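Local structure of mandelate racemase/muconate lactonizing enzyme-like protein (Roseovarius sp. TM1035, 3RCY) at residues A[264-269]-A[291-296]; A[271-276]-A[299-304]; A[282-287]-A[316-321]; A[113-118]-A[322-327]. The protein probably acts as an enolase-superfamily enzyme of the mandelate racemase/muconate lactonizing group that binds magnesium, its reaction unassigned here. All coordinates share one frame; numbering follows the deposited sequence.

Contacts 1 and 2 pack the same two barrel helices, 266-274 and 290-302, with centres about 12 Å apart, and both lie against the second subunit. Contact 1 holds the ribofuranose-binding Ala267 and Glu268. Contact 3 is the most central, about 6 Å from the centre of the chain, with the side chain of Ala284 about 9 Å from the magnesium ion; it touches contact 1 through Pro283 and Met294. Contact 4 continues along helix 316-327 from contact 3, their centres about 12 Å apart, and brings in the 113-118 segment. It meets contact 1 where Lys295 NZ lies 2.8 Å from Leu118 O. Contacts 2 and 4 do not touch.

Contact 1: A[264-269]-A[291-296]; sequences TTKAEF and IWEMKK. With RIB (alpha-D-ribofuranose), chain L; RIB (alpha-D-ribofuranose), chain M.
Lys266 and Glu293 join two neighbouring outer helices, 266-274 and 290-302, of the beta/alpha barrel of the enolase superfamily. Both carboxylate oxygens of Glu293 are used. OE2 accepts the backbone N of Lys266 at 2.7 Å, nearly straight (172°), from the anti side and out of the carboxylate plane. OE1 offers its syn lone pair to Lys266 NZ at 2.8 Å, and NZ also makes a weak bond to OE2. A bend at the last torsion of Lys266 (chi4 -63°) turns the amine toward the acid, and the two side chains cross at about a right angle. With an alanine in place of Glu293, the Lys266 N-H and amine would probably both lose their mate, leaving the amine close to the like-charged Lys296. Lys296 has its own salt bridges, to Glu72 and to Glu302 of the second subunit. Thr265 is the N-cap: its hydroxyl donates to Thr264 O and accepts weakly from Ala267 N, while its carbonyl takes both Glu268 N and Phe269 N. Glu268 OE1 receives Thr264 N at 2.8 Å and, weakly, O2 of the chain M ribofuranose; OE2 pairs with Arg86 of the third subunit. The chain L sugar donates O5 to Ala267 O at 2.8 Å. Beyond the polar cluster, Met294 SD makes an oblique Met-aromatic contact, 4.2 Å from Phe269 CE2.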
loop_
_atom_site.group_PDB
_atom_site.type_symbol
_atom_site.label_atom_id
_atom_site.label_comp_id
_atom_site.label_asym_id
_atom_site.label_seq_id
_atom_site.Cartn_x
_atom_site.Cartn_y
_atom_site.Cartn_z
ATOM N N THR A 264 13.811 -3.975 22.844
ATOM C CA THR A 264 13.680 -3.155 24.030
ATOM C C THR A 264 12.792 -1.935 23.843
ATOM O O THR A 264 12.919 -1.206 22.851
ATOM C CB THR A 264 15.066 -2.743 24.595
ATOM O OG1 THR A 264 14.879 -2.021 25.813
ATOM C CG2 THR A 264 15.846 -1.886 23.599
ATOM N N THR A 265 11.943 -1.709 24.850
ATOM C CA THR A 265 10.935 -0.626 24.916
ATOM C C THR A 265 9.816 -0.781 23.894
ATOM O O THR A 265 9.966 -1.466 22.876
ATOM C CB THR A 265 11.497 0.833 24.778
ATOM O OG1 THR A 265 11.653 1.159 23.392
ATOM C CG2 THR A 265 12.821 1.053 25.546
ATOM N N LYS A 266 8.696 -0.113 24.171
ATOM C CA LYS A 266 7.560 -0.072 23.260
ATOM C C LYS A 266 7.917 0.516 21.889
ATOM O O LYS A 266 7.263 0.198 20.903
ATOM C CB LYS A 266 6.393 0.710 23.890
ATOM C CG LYS A 266 6.682 2.193 24.153
ATOM C CD LYS A 266 5.721 2.760 25.196
ATOM C CE LYS A 266 6.172 4.140 25.699
ATOM N NZ LYS A 266 7.493 4.134 26.421
ATOM N N ALA A 267 8.946 1.366 21.825
ATOM C CA ALA A 267 9.388 1.927 20.531
ATOM C C ALA A 267 9.842 0.843 19.549
ATOM O O ALA A 267 9.824 1.057 18.342
ATOM C CB ALA A 267 10.502 2.973 20.726
ATOM N N GLU A 268 10.247 -0.316 20.069
ATOM C CA GLU A 268 10.656 -1.439 19.216
ATOM C C GLU A 268 9.562 -2.482 19.059
ATOM O O GLU A 268 9.447 -3.100 18.005
ATOM C CB GLU A 268 11.945 -2.083 19.741
ATOM C CG GLU A 268 13.156 -1.197 19.488
ATOM C CD GLU A 268 14.488 -1.802 19.929
ATOM O OE1 GLU A 268 14.546 -2.978 20.355
ATOM O OE2 GLU A 268 15.498 -1.074 19.836
ATOM N N PHE A 269 8.756 -2.679 20.103
ATOM C CA PHE A 269 7.673 -3.658 20.015
ATOM C C PHE A 269 6.518 -3.185 19.138
ATOM O O PHE A 269 5.899 -3.991 18.439
ATOM C CB PHE A 269 7.188 -4.076 21.400
ATOM C CG PHE A 269 8.077 -5.086 22.055
ATOM C CD1 PHE A 269 8.001 -6.433 21.700
ATOM C CD2 PHE A 269 9.031 -4.688 22.991
ATOM C CE1 PHE A 269 8.860 -7.377 22.284
ATOM C CE2 PHE A 269 9.886 -5.617 23.588
ATOM C CZ PHE A 269 9.800 -6.968 23.229
ATOM N N ILE A 291 8.523 -3.745 34.165
ATOM C CA ILE A 291 7.136 -4.221 34.259
ATOM C C ILE A 291 6.133 -3.249 33.632
ATOM O O ILE A 291 5.289 -3.663 32.837
ATOM C CB ILE A 291 6.747 -4.553 35.732
ATOM C CG1 ILE A 291 7.596 -5.715 36.263
ATOM C CG2 ILE A 291 5.235 -4.865 35.863
ATOM C CD1 ILE A 291 7.566 -5.888 37.788
ATOM N N TRP A 292 6.229 -1.970 33.992
ATOM C CA TRP A 292 5.275 -0.953 33.523
ATOM C C TRP A 292 5.362 -0.741 32.015
ATOM O O TRP A 292 4.342 -0.701 31.337
ATOM C CB TRP A 292 5.500 0.372 34.256
ATOM C CG TRP A 292 4.360 1.359 34.172
ATOM C CD1 TRP A 292 4.359 2.561 33.513
ATOM C CD2 TRP A 292 3.065 1.233 34.776
ATOM N NE1 TRP A 292 3.140 3.189 33.671
ATOM C CE2 TRP A 292 2.331 2.400 34.447
ATOM C CE3 TRP A 292 2.456 0.254 35.578
ATOM C CZ2 TRP A 292 1.016 2.612 34.887
ATOM C CZ3 TRP A 292 1.149 0.461 36.018
ATOM C CH2 TRP A 292 0.440 1.637 35.666
ATOM N N GLU A 293 6.583 -0.603 31.500
ATOM C CA GLU A 293 6.802 -0.462 30.057
ATOM C C GLU A 293 6.217 -1.670 29.307
ATOM O O GLU A 293 5.571 -1.515 28.267
ATOM C CB GLU A 293 8.304 -0.271 29.766
ATOM C CG GLU A 293 8.687 -0.171 28.292
ATOM C CD GLU A 293 8.337 1.158 27.641
ATOM O OE1 GLU A 293 7.692 2.027 28.277
ATOM O OE2 GLU A 293 8.727 1.332 26.470
ATOM N N MET A 294 6.400 -2.864 29.864
ATOM C CA MET A 294 5.837 -4.065 29.250
ATOM C C MET A 294 4.312 -4.177 29.368
ATOM O O MET A 294 3.686 -4.824 28.530
ATOM C CB MET A 294 6.552 -5.333 29.736
ATOM C CG MET A 294 7.974 -5.480 29.153
ATOM S SD MET A 294 8.020 -5.287 27.351
ATOM C CE MET A 294 8.453 -3.562 27.150
ATOM N N LYS A 295 3.722 -3.539 30.386
ATOM C CA LYS A 295 2.258 -3.382 30.450
ATOM C C LYS A 295 1.745 -2.547 29.273
ATOM O O LYS A 295 0.695 -2.840 28.686
ATOM C CB LYS A 295 1.806 -2.769 31.791
ATOM C CG LYS A 295 1.810 -3.741 32.988
ATOM C CD LYS A 295 0.648 -4.764 32.941
ATOM C CE LYS A 295 -0.715 -4.137 33.243
ATOM N NZ LYS A 295 -1.776 -5.192 33.426
ATOM N N LYS A 296 2.493 -1.507 28.926
ATOM C CA LYS A 296 2.180 -0.701 27.753
ATOM C C LYS A 296 2.209 -1.562 26.494
ATOM O O LYS A 296 1.291 -1.496 25.668
ATOM C CB LYS A 296 3.147 0.488 27.642
ATOM C CG LYS A 296 3.029 1.498 28.797
ATOM C CD LYS A 296 3.847 2.767 28.527
ATOM C CE LYS A 296 3.592 3.846 29.588
ATOM N NZ LYS A 296 4.558 5.005 29.454
HETATM O O5 RIB L . 12.156 2.602 17.827
HETATM C C5 RIB L . 12.446 1.896 16.616
HETATM C C4 RIB L . 13.915 2.101 16.291
HETATM O O4 RIB L . 14.027 2.925 15.133
HETATM C C3 RIB L . 14.601 2.819 17.436
HETATM O O3 RIB L . 15.582 1.945 18.024
HETATM C C2 RIB L . 15.166 4.098 16.834
HETATM O O2 RIB L . 16.555 4.241 17.104
HETATM C C1 RIB L . 14.970 3.977 15.332
HETATM O O1 RIB L . 14.495 5.200 14.735
HETATM O O5 RIB M . 17.186 -1.532 13.399
HETATM C C5 RIB M . 15.777 -1.436 13.632
HETATM C C4 RIB M . 15.501 -1.920 15.044
HETATM O O4 RIB M . 14.194 -2.482 15.129
HETATM C C3 RIB M . 16.449 -3.032 15.437
HETATM O O3 RIB M . 17.510 -2.510 16.216
HETATM C C2 RIB M . 15.636 -3.960 16.292
HETATM O O2 RIB M . 15.898 -3.694 17.667
HETATM C C1 RIB M . 14.191 -3.634 15.977
HETATM O O1 RIB M . 13.575 -4.751 15.324
#

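Contact 2: A[271-276]-A[299-304]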
loop_
_atom_site.group_PDB
_atom_site.type_symbol
_atom_site.label_atom_id
_atom_site.label_comp_id
_atom_site.label_asym_id
_atom_site.label_seq_id
_atom_site.Cartn_x
_atom_site.Cartn_y
_atom_site.Cartn_z
ATOM N N PRO A 271 6.467 -1.362 16.232
ATOM C CA PRO A 271 6.638 -1.689 14.811
ATOM C C PRO A 271 6.532 -3.186 14.487
ATOM O O PRO A 271 6.046 -3.538 13.412
ATOM C CB PRO A 271 8.049 -1.180 14.496
ATOM C CG PRO A 271 8.279 -0.088 15.490
ATOM C CD PRO A 271 7.617 -0.588 16.741
ATOM N N VAL A 272 6.976 -4.047 15.399
ATOM C CA VAL A 272 6.839 -5.498 15.227
ATOM C C VAL A 272 5.362 -5.874 15.040
ATOM O O VAL A 272 5.016 -6.647 14.145
ATOM C CB VAL A 272 7.468 -6.264 16.415
ATOM C CG1 VAL A 272 7.064 -7.737 16.409
ATOM C CG2 VAL A 272 9.007 -6.129 16.392
ATOM N N LEU A 273 4.497 -5.302 15.875
ATOM C CA LEU A 273 3.057 -5.508 15.754
ATOM C C LEU A 273 2.498 -4.865 14.485
ATOM O O LEU A 273 1.836 -5.523 13.676
ATOM C CB LEU A 273 2.328 -4.979 16.999
ATOM C CG LEU A 273 2.559 -5.700 18.339
ATOM C CD1 LEU A 273 2.051 -4.853 19.521
ATOM C CD2 LEU A 273 1.929 -7.113 18.361
ATOM N N ARG A 274 2.789 -3.581 14.302
ATOM C CA ARG A 274 2.233 -2.809 13.194
ATOM C C ARG A 274 2.576 -3.424 11.830
ATOM O O ARG A 274 1.754 -3.404 10.914
ATOM C CB ARG A 274 2.727 -1.358 13.277
ATOM C CG ARG A 274 1.952 -0.360 12.433
ATOM C CD ARG A 274 2.619 1.001 12.502
ATOM N NE ARG A 274 2.515 1.600 13.832
ATOM C CZ ARG A 274 3.508 2.214 14.467
ATOM N NH1 ARG A 274 3.303 2.730 15.675
ATOM N NH2 ARG A 274 4.720 2.302 13.918
ATOM N N GLU A 275 3.785 -3.969 11.697
ATOM C CA GLU A 275 4.195 -4.583 10.430
ATOM C C GLU A 275 3.794 -6.063 10.295
ATOM O O GLU A 275 4.015 -6.677 9.253
ATOM C CB GLU A 275 5.708 -4.398 10.193
ATOM C CG GLU A 275 6.183 -2.939 10.179
ATOM C CD GLU A 275 5.419 -2.048 9.193
ATOM O OE1 GLU A 275 5.195 -2.469 8.029
ATOM O OE2 GLU A 275 5.045 -0.916 9.584
ATOM N N GLY A 276 3.199 -6.626 11.342
ATOM C CA GLY A 276 2.808 -8.036 11.335
ATOM C C GLY A 276 3.988 -8.993 11.381
ATOM O O GLY A 276 3.909 -10.111 10.861
ATOM N N ALA A 299 -0.799 -4.006 26.234
ATOM C CA ALA A 299 -2.009 -3.323 25.753
ATOM C C ALA A 299 -1.981 -3.134 24.238
ATOM O O ALA A 299 -3.011 -3.280 23.571
ATOM C CB ALA A 299 -2.188 -1.987 26.450
ATOM N N MET A 300 -0.809 -2.800 23.702
ATOM C CA MET A 300 -0.614 -2.744 22.251
ATOM C C MET A 300 -0.895 -4.094 21.588
ATOM O O MET A 300 -1.610 -4.162 20.578
ATOM C CB MET A 300 0.801 -2.266 21.920
ATOM C CG MET A 300 1.002 -0.813 22.263
ATOM S SD MET A 300 2.729 -0.373 22.418
ATOM C CE MET A 300 2.545 1.090 23.437
ATOM N N ALA A 301 -0.354 -5.167 22.160
ATOM C CA ALA A 301 -0.648 -6.512 21.655
ATOM C C ALA A 301 -2.153 -6.825 21.637
ATOM O O ALA A 301 -2.645 -7.471 20.700
ATOM C CB ALA A 301 0.118 -7.562 22.450
ATOM N N GLU A 302 -2.877 -6.365 22.662
ATOM C CA GLU A 302 -4.332 -6.544 22.716
ATOM C C GLU A 302 -5.040 -6.047 21.464
ATOM O O GLU A 302 -5.915 -6.741 20.943
ATOM C CB GLU A 302 -4.954 -5.860 23.936
ATOM C CG GLU A 302 -4.709 -6.543 25.272
ATOM C CD GLU A 302 -5.624 -5.979 26.345
ATOM O OE1 GLU A 302 -6.842 -6.255 26.284
ATOM O OE2 GLU A 302 -5.141 -5.245 27.231
ATOM N N VAL A 303 -4.671 -4.856 20.982
ATOM C CA VAL A 303 -5.342 -4.274 19.808
ATOM C C VAL A 303 -4.856 -4.842 18.468
ATOM O O VAL A 303 -5.304 -4.411 17.398
ATOM C CB VAL A 303 -5.324 -2.722 19.795
ATOM C CG1 VAL A 303 -6.039 -2.186 21.036
ATOM C CG2 VAL A 303 -3.900 -2.171 19.695
ATOM N N TYR A 304 -3.945 -5.807 18.541
ATOM C CA TYR A 304 -3.566 -6.614 17.380
ATOM C C TYR A 304 -4.036 -8.055 17.544
ATOM O O TYR A 304 -3.687 -8.902 16.732
ATOM C CB TYR A 304 -2.047 -6.571 17.146
ATOM C CG TYR A 304 -1.602 -5.271 16.524
ATOM C CD1 TYR A 304 -1.370 -4.152 17.315
ATOM C CD2 TYR A 304 -1.473 -5.144 15.139
ATOM C CE1 TYR A 304 -0.997 -2.934 16.752
ATOM C CE2 TYR A 304 -1.095 -3.927 14.558
ATOM C CZ TYR A 304 -0.859 -2.827 15.373
ATOM O OH TYR A 304 -0.474 -1.618 14.829
#
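Leu273 meets the other helix and the Tyr304 that follows it mainly through CB and CD1. Its CB sits over the centre of the Tyr304 ring, 3.8 Å from the centroid and 12° off the normal, a CH-pi contact. With CG anti to the carbonyl carbon (chi1 -67°), CD1 reaches the other helix, 3.7 Å from Met300 CB and 3.6 Å from the backbone N of Ala301. Arg274 follows, touching with the root of its side chain: Tyr304 OH lies 3.6 Å from Arg274 CB. Its guanidinium reaches across the interface with the second subunit: NE bonds Tyr304 OH of that subunit, and the arginine also makes a cation-pi contact with the same tyrosine, while this chain's Tyr304 OH meets Arg274 NE of the second subunit. Gly276 then closes the helix, its N bonded to Leu273 O at 2.9 Å, with the positive phi (70°) of a Schellman motif. Two adjacent outer helices of the enolase-type barrel thus pack at their C-terminal ends, at the interface with the second subunit.

Contact 3: A[282-287]-A[316-321]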
loop_
_atom_site.group_PDB
_atom_site.type_symbol
_atom_site.label_atom_id
_atom_site.label_comp_id
_atom_site.label_asym_id
_atom_site.label_seq_id
_atom_site.Cartn_x
_atom_site.Cartn_y
_atom_site.Cartn_z
ATOM N N GLN A 282 7.793 -11.683 23.166
ATOM C CA GLN A 282 8.568 -12.347 24.212
ATOM C C GLN A 282 9.611 -11.420 24.840
ATOM O O GLN A 282 10.815 -11.708 24.788
ATOM C CB GLN A 282 9.251 -13.594 23.637
ATOM C CG GLN A 282 8.301 -14.558 22.921
ATOM C CD GLN A 282 9.045 -15.609 22.132
ATOM O OE1 GLN A 282 9.861 -15.292 21.258
ATOM N NE2 GLN A 282 8.767 -16.875 22.430
ATOM N N PRO A 283 9.164 -10.302 25.443
ATOM C CA PRO A 283 10.179 -9.422 26.006
ATOM C C PRO A 283 10.844 -10.077 27.205
ATOM O O PRO A 283 10.219 -10.880 27.918
ATOM C CB PRO A 283 9.379 -8.215 26.476
ATOM C CG PRO A 283 8.026 -8.806 26.869
ATOM C CD PRO A 283 7.795 -9.901 25.832
ATOM N N ALA A 284 12.122 -9.773 27.387
ATOM C CA ALA A 284 12.773 -10.038 28.656
ATOM C C ALA A 284 12.587 -8.774 29.488
ATOM O O ALA A 284 13.159 -7.728 29.164
ATOM C CB ALA A 284 14.261 -10.336 28.439
ATOM N N LEU A 285 11.788 -8.865 30.552
ATOM C CA LEU A 285 11.463 -7.688 31.381
ATOM C C LEU A 285 12.695 -6.986 31.954
ATOM O O LEU A 285 12.690 -5.765 32.137
ATOM C CB LEU A 285 10.484 -8.054 32.500
ATOM C CG LEU A 285 8.991 -7.940 32.130
ATOM C CD1 LEU A 285 8.598 -8.913 31.018
ATOM C CD2 LEU A 285 8.112 -8.176 33.349
ATOM N N GLY A 286 13.744 -7.763 32.227
ATOM C CA GLY A 286 15.030 -7.216 32.696
ATOM C C GLY A 286 15.819 -6.496 31.613
ATOM O O GLY A 286 16.847 -5.880 31.892
ATOM N N ARG A 287 15.342 -6.587 30.377
ATOM C CA ARG A 287 15.952 -5.889 29.254
ATOM C C ARG A 287 15.052 -4.800 28.687
ATOM O O ARG A 287 15.519 -3.714 28.337
ATOM C CB ARG A 287 16.292 -6.884 28.129
ATOM C CG ARG A 287 16.502 -6.218 26.760
ATOM C CD ARG A 287 17.060 -7.194 25.750
ATOM N NE ARG A 287 18.511 -7.345 25.879
ATOM C CZ ARG A 287 19.178 -8.445 25.551
ATOM N NH1 ARG A 287 18.529 -9.514 25.103
ATOM N NH2 ARG A 287 20.496 -8.481 25.677
ATOM N N PRO A 316 15.594 -16.319 38.877
ATOM C CA PRO A 316 14.231 -16.397 39.394
ATOM C C PRO A 316 13.638 -15.040 39.784
ATOM O O PRO A 316 12.431 -14.944 40.014
ATOM C CB PRO A 316 14.391 -17.275 40.638
ATOM C CG PRO A 316 15.803 -17.016 41.089
ATOM C CD PRO A 316 16.577 -16.884 39.821
ATOM N N VAL A 317 14.480 -14.016 39.886
ATOM C CA VAL A 317 14.007 -12.667 40.201
ATOM C C VAL A 317 13.324 -12.067 38.976
ATOM O O VAL A 317 12.204 -11.564 39.071
ATOM C CB VAL A 317 15.148 -11.733 40.720
ATOM C CG1 VAL A 317 14.653 -10.295 40.853
ATOM C CG2 VAL A 317 15.676 -12.228 42.069
ATOM N N GLU A 318 13.982 -12.134 37.819
ATOM C CA GLU A 318 13.318 -11.713 36.589
ATOM C C GLU A 318 12.063 -12.555 36.348
ATOM O O GLU A 318 11.046 -12.043 35.895
ATOM C CB GLU A 318 14.245 -11.787 35.375
ATOM C CG GLU A 318 13.660 -11.030 34.188
ATOM C CD GLU A 318 14.275 -11.410 32.859
ATOM O OE1 GLU A 318 14.439 -12.624 32.584
ATOM O OE2 GLU A 318 14.568 -10.489 32.073
ATOM N N TRP A 319 12.135 -13.842 36.678
ATOM C CA TRP A 319 10.984 -14.726 36.521
ATOM C C TRP A 319 9.806 -14.302 37.400
ATOM O O TRP A 319 8.662 -14.395 36.976
ATOM C CB TRP A 319 11.373 -16.171 36.814
ATOM C CG TRP A 319 10.292 -17.157 36.524
ATOM C CD1 TRP A 319 9.680 -17.388 35.315
ATOM C CD2 TRP A 319 9.692 -18.059 37.453
ATOM N NE1 TRP A 319 8.737 -18.379 35.444
ATOM C CE2 TRP A 319 8.725 -18.812 36.743
ATOM C CE3 TRP A 319 9.875 -18.307 38.821
ATOM C CZ2 TRP A 319 7.948 -19.798 37.356
ATOM C CZ3 TRP A 319 9.093 -19.287 39.432
ATOM C CH2 TRP A 319 8.147 -20.020 38.698
ATOM N N ALA A 320 10.087 -13.850 38.624
ATOM C CA ALA A 320 9.029 -13.339 39.504
ATOM C C ALA A 320 8.334 -12.121 38.888
ATOM O O ALA A 320 7.105 -12.010 38.948
ATOM C CB ALA A 320 9.570 -13.008 40.892
ATOM N N ALA A 321 9.117 -11.228 38.288
ATOM C CA ALA A 321 8.559 -10.093 37.551
ATOM C C ALA A 321 7.629 -10.581 36.442
ATOM O O ALA A 321 6.497 -10.097 36.317
ATOM C CB ALA A 321 9.668 -9.178 36.993
#
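Gly286 and Glu318 mark the closest backbone approach, CA to CA 6.2 Å, where the chain leaving strand 280-281 enters the weakly bonded helix 285-288 and faces the start of helix 316-327. Glu318 spans the gap with a side chain extended beyond CG, itself anti to the backbone N (chi1 -166°). Its OE2 accepts Gly286 N at 2.9 Å through the anti lone pair, somewhat bent (147°). Glycine suits the site, since a CB on residue 286 would come to about 2.8 Å from Glu318 OE2, a clash. Ala284 adds an apolar neighbour, its CB 3.7 Å from the same oxygen. Next to this polar link, Leu285 brings CD2 against the helix, 3.9 Å from Ala321 O and 4.1 Å from Ala321 CB. If Glu318 were an alanine, the Gly286 N-H would probably lose this acceptor and a gap would open beside Ala284. The turn lies close to the metal site: Gln282 NE2 bonds the magnesium ligand Glu235, and Arg287 NH1 bonds the carbonyl of the second magnesium ligand, Glu261. In the fold, Glu40 of strand 36-41, in the N-terminal three-stranded sheet, accepts from Glu318 N, Ile291 and Met294 of helix 290-302 pack on Leu285, and Ile100 of helix 89-110 touches Ala321.

Contact 4: A[113-118]-A[322-327]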
loop_
_atom_site.group_PDB
_atom_site.type_symbol
_atom_site.label_atom_id
_atom_site.label_comp_id
_atom_site.label_asym_id
_atom_site.label_seq_id
_atom_site.Cartn_x
_atom_site.Cartn_y
_atom_site.Cartn_z
ATOM N N PRO A 113 0.584 -7.800 46.577
ATOM C CA PRO A 113 1.432 -8.334 45.510
ATOM C C PRO A 113 1.503 -7.357 44.346
ATOM O O PRO A 113 0.582 -6.554 44.154
ATOM C CB PRO A 113 0.717 -9.618 45.081
ATOM C CG PRO A 113 -0.633 -9.558 45.684
ATOM C CD PRO A 113 -0.593 -8.647 46.848
ATOM N N VAL A 114 2.590 -7.412 43.585
ATOM C CA VAL A 114 2.760 -6.527 42.432
ATOM C C VAL A 114 1.570 -6.597 41.452
ATOM O O VAL A 114 1.065 -5.557 41.024
ATOM C CB VAL A 114 4.124 -6.778 41.729
ATOM C CG1 VAL A 114 4.214 -6.048 40.379
ATOM C CG2 VAL A 114 5.274 -6.346 42.643
ATOM N N TRP A 115 1.109 -7.803 41.118
ATOM C CA TRP A 115 -0.020 -7.950 40.172
ATOM C C TRP A 115 -1.266 -7.163 40.594
ATOM O O TRP A 115 -2.013 -6.672 39.736
ATOM C CB TRP A 115 -0.375 -9.429 39.886
ATOM C CG TRP A 115 -0.762 -10.254 41.087
ATOM C CD1 TRP A 115 0.019 -11.172 41.730
ATOM C CD2 TRP A 115 -2.029 -10.260 41.771
ATOM N NE1 TRP A 115 -0.672 -11.736 42.774
ATOM C CE2 TRP A 115 -1.929 -11.195 42.824
ATOM C CE3 TRP A 115 -3.233 -9.563 41.598
ATOM C CZ2 TRP A 115 -2.984 -11.444 43.713
ATOM C CZ3 TRP A 115 -4.279 -9.806 42.481
ATOM C CH2 TRP A 115 -4.146 -10.745 43.525
ATOM N N ALA A 116 -1.490 -7.045 41.907
ATOM C CA ALA A 116 -2.646 -6.312 42.423
ATOM C C ALA A 116 -2.557 -4.817 42.096
ATOM O O ALA A 116 -3.583 -4.136 42.042
ATOM C CB ALA A 116 -2.824 -6.536 43.941
ATOM N N LEU A 117 -1.334 -4.329 41.860
ATOM C CA LEU A 117 -1.100 -2.926 41.497
ATOM C C LEU A 117 -1.168 -2.683 39.984
ATOM O O LEU A 117 -1.127 -1.539 39.529
ATOM C CB LEU A 117 0.263 -2.437 42.041
ATOM C CG LEU A 117 0.586 -2.691 43.524
ATOM C CD1 LEU A 117 1.981 -2.175 43.890
ATOM C CD2 LEU A 117 -0.483 -2.104 44.476
ATOM N N LEU A 118 -1.272 -3.760 39.217
ATOM C CA LEU A 118 -1.189 -3.685 37.756
ATOM C C LEU A 118 -2.534 -3.920 37.066
ATOM O O LEU A 118 -2.575 -4.437 35.949
ATOM C CB LEU A 118 -0.150 -4.694 37.235
ATOM C CG LEU A 118 1.294 -4.595 37.732
ATOM C CD1 LEU A 118 2.105 -5.794 37.223
ATOM C CD2 LEU A 118 1.951 -3.264 37.307
ATOM N N ASN A 322 8.094 -11.566 35.673
ATOM C CA ASN A 322 7.287 -12.190 34.614
ATOM C C ASN A 322 5.930 -12.697 35.112
ATOM O O ASN A 322 4.911 -12.557 34.430
ATOM C CB ASN A 322 8.045 -13.353 33.969
ATOM C CG ASN A 322 9.285 -12.911 33.209
ATOM O OD1 ASN A 322 9.526 -11.722 33.012
ATOM N ND2 ASN A 322 10.074 -13.879 32.769
ATOM N N VAL A 323 5.935 -13.309 36.293
ATOM C CA VAL A 323 4.735 -13.921 36.849
ATOM C C VAL A 323 3.703 -12.873 37.259
ATOM O O VAL A 323 2.523 -13.003 36.923
ATOM C CB VAL A 323 5.080 -14.897 38.010
ATOM C CG1 VAL A 323 3.823 -15.333 38.764
ATOM C CG2 VAL A 323 5.824 -16.122 37.455
ATOM N N HIS A 324 4.142 -11.829 37.967
ATOM C CA HIS A 324 3.237 -10.724 38.321
ATOM C C HIS A 324 2.669 -9.997 37.099
ATOM O O HIS A 324 1.473 -9.653 37.057
ATOM C CB HIS A 324 3.947 -9.752 39.264
ATOM C CG HIS A 324 4.112 -10.312 40.636
ATOM N ND1 HIS A 324 3.127 -10.220 41.594
ATOM C CD2 HIS A 324 5.106 -11.052 41.182
ATOM C CE1 HIS A 324 3.528 -10.837 42.691
ATOM N NE2 HIS A 324 4.720 -11.363 42.464
ATOM N N PHE A 325 3.540 -9.754 36.121
ATOM C CA PHE A 325 3.147 -9.174 34.843
ATOM C C PHE A 325 2.071 -10.047 34.190
ATOM O O PHE A 325 0.980 -9.563 33.863
ATOM C CB PHE A 325 4.380 -9.037 33.938
ATOM C CG PHE A 325 4.066 -8.681 32.504
ATOM C CD1 PHE A 325 3.528 -7.439 32.176
ATOM C CD2 PHE A 325 4.345 -9.579 31.481
ATOM C CE1 PHE A 325 3.247 -7.108 30.850
ATOM C CE2 PHE A 325 4.074 -9.255 30.144
ATOM C CZ PHE A 325 3.517 -8.010 29.836
ATOM N N ALA A 326 2.380 -11.334 34.032
ATOM C CA ALA A 326 1.471 -12.309 33.412
ATOM C C ALA A 326 0.137 -12.444 34.149
ATOM O O ALA A 326 -0.905 -12.601 33.513
ATOM C CB ALA A 326 2.146 -13.661 33.324
ATOM N N ALA A 327 0.174 -12.392 35.485
ATOM C CA ALA A 327 -1.044 -12.515 36.302
ATOM C C ALA A 327 -2.063 -11.406 36.004
ATOM O O ALA A 327 -3.274 -11.605 36.185
ATOM C CB ALA A 327 -0.694 -12.505 37.772
#
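His324 projects from helix 316-327 into the bend of 113-118 and meets three successive residues there. Its ND1 accepts Trp115 N at 3.2 Å (153°), the donor tilted 19° out of the imidazole plane. Pro113 CB comes to the ring edge, 3.9 Å from CE1, while Val114 crosses the histidine at about a right angle, its CB 3.7 Å from CG. With CG between its backbone N and carbonyl carbon (chi1 59°), Trp115 sets its indole rim to rim with the imidazole, CD1 3.3 Å from ND1; the planes are nearly parallel and neither ring covers the other. The backbone places Trp115 CB 3.7 Å from Ala327 CB. Leu118 CD1 lies 3.9 Å from His324 O. Pro113 CG, 3.3 Å above the indole plane, and Ala116 CB lie over one face of Trp115. Farther out, Trp115 NE1 bonds Pro361 O, and Trp103 of helix 89-110 packs on Val114 and Leu118. The loop between helix 89-110 and strand 126-131, here part of the N-terminal domain family region, thus packs on a helix of the enolase C-terminal-like region. His324 ties both 113-118 and the loop holding Leu366 to that helix. The buried imidazole has a backbone N-H at ND1 and the carbonyl of Leu366 at NE2, consistent with a neutral ring protonated on NE2.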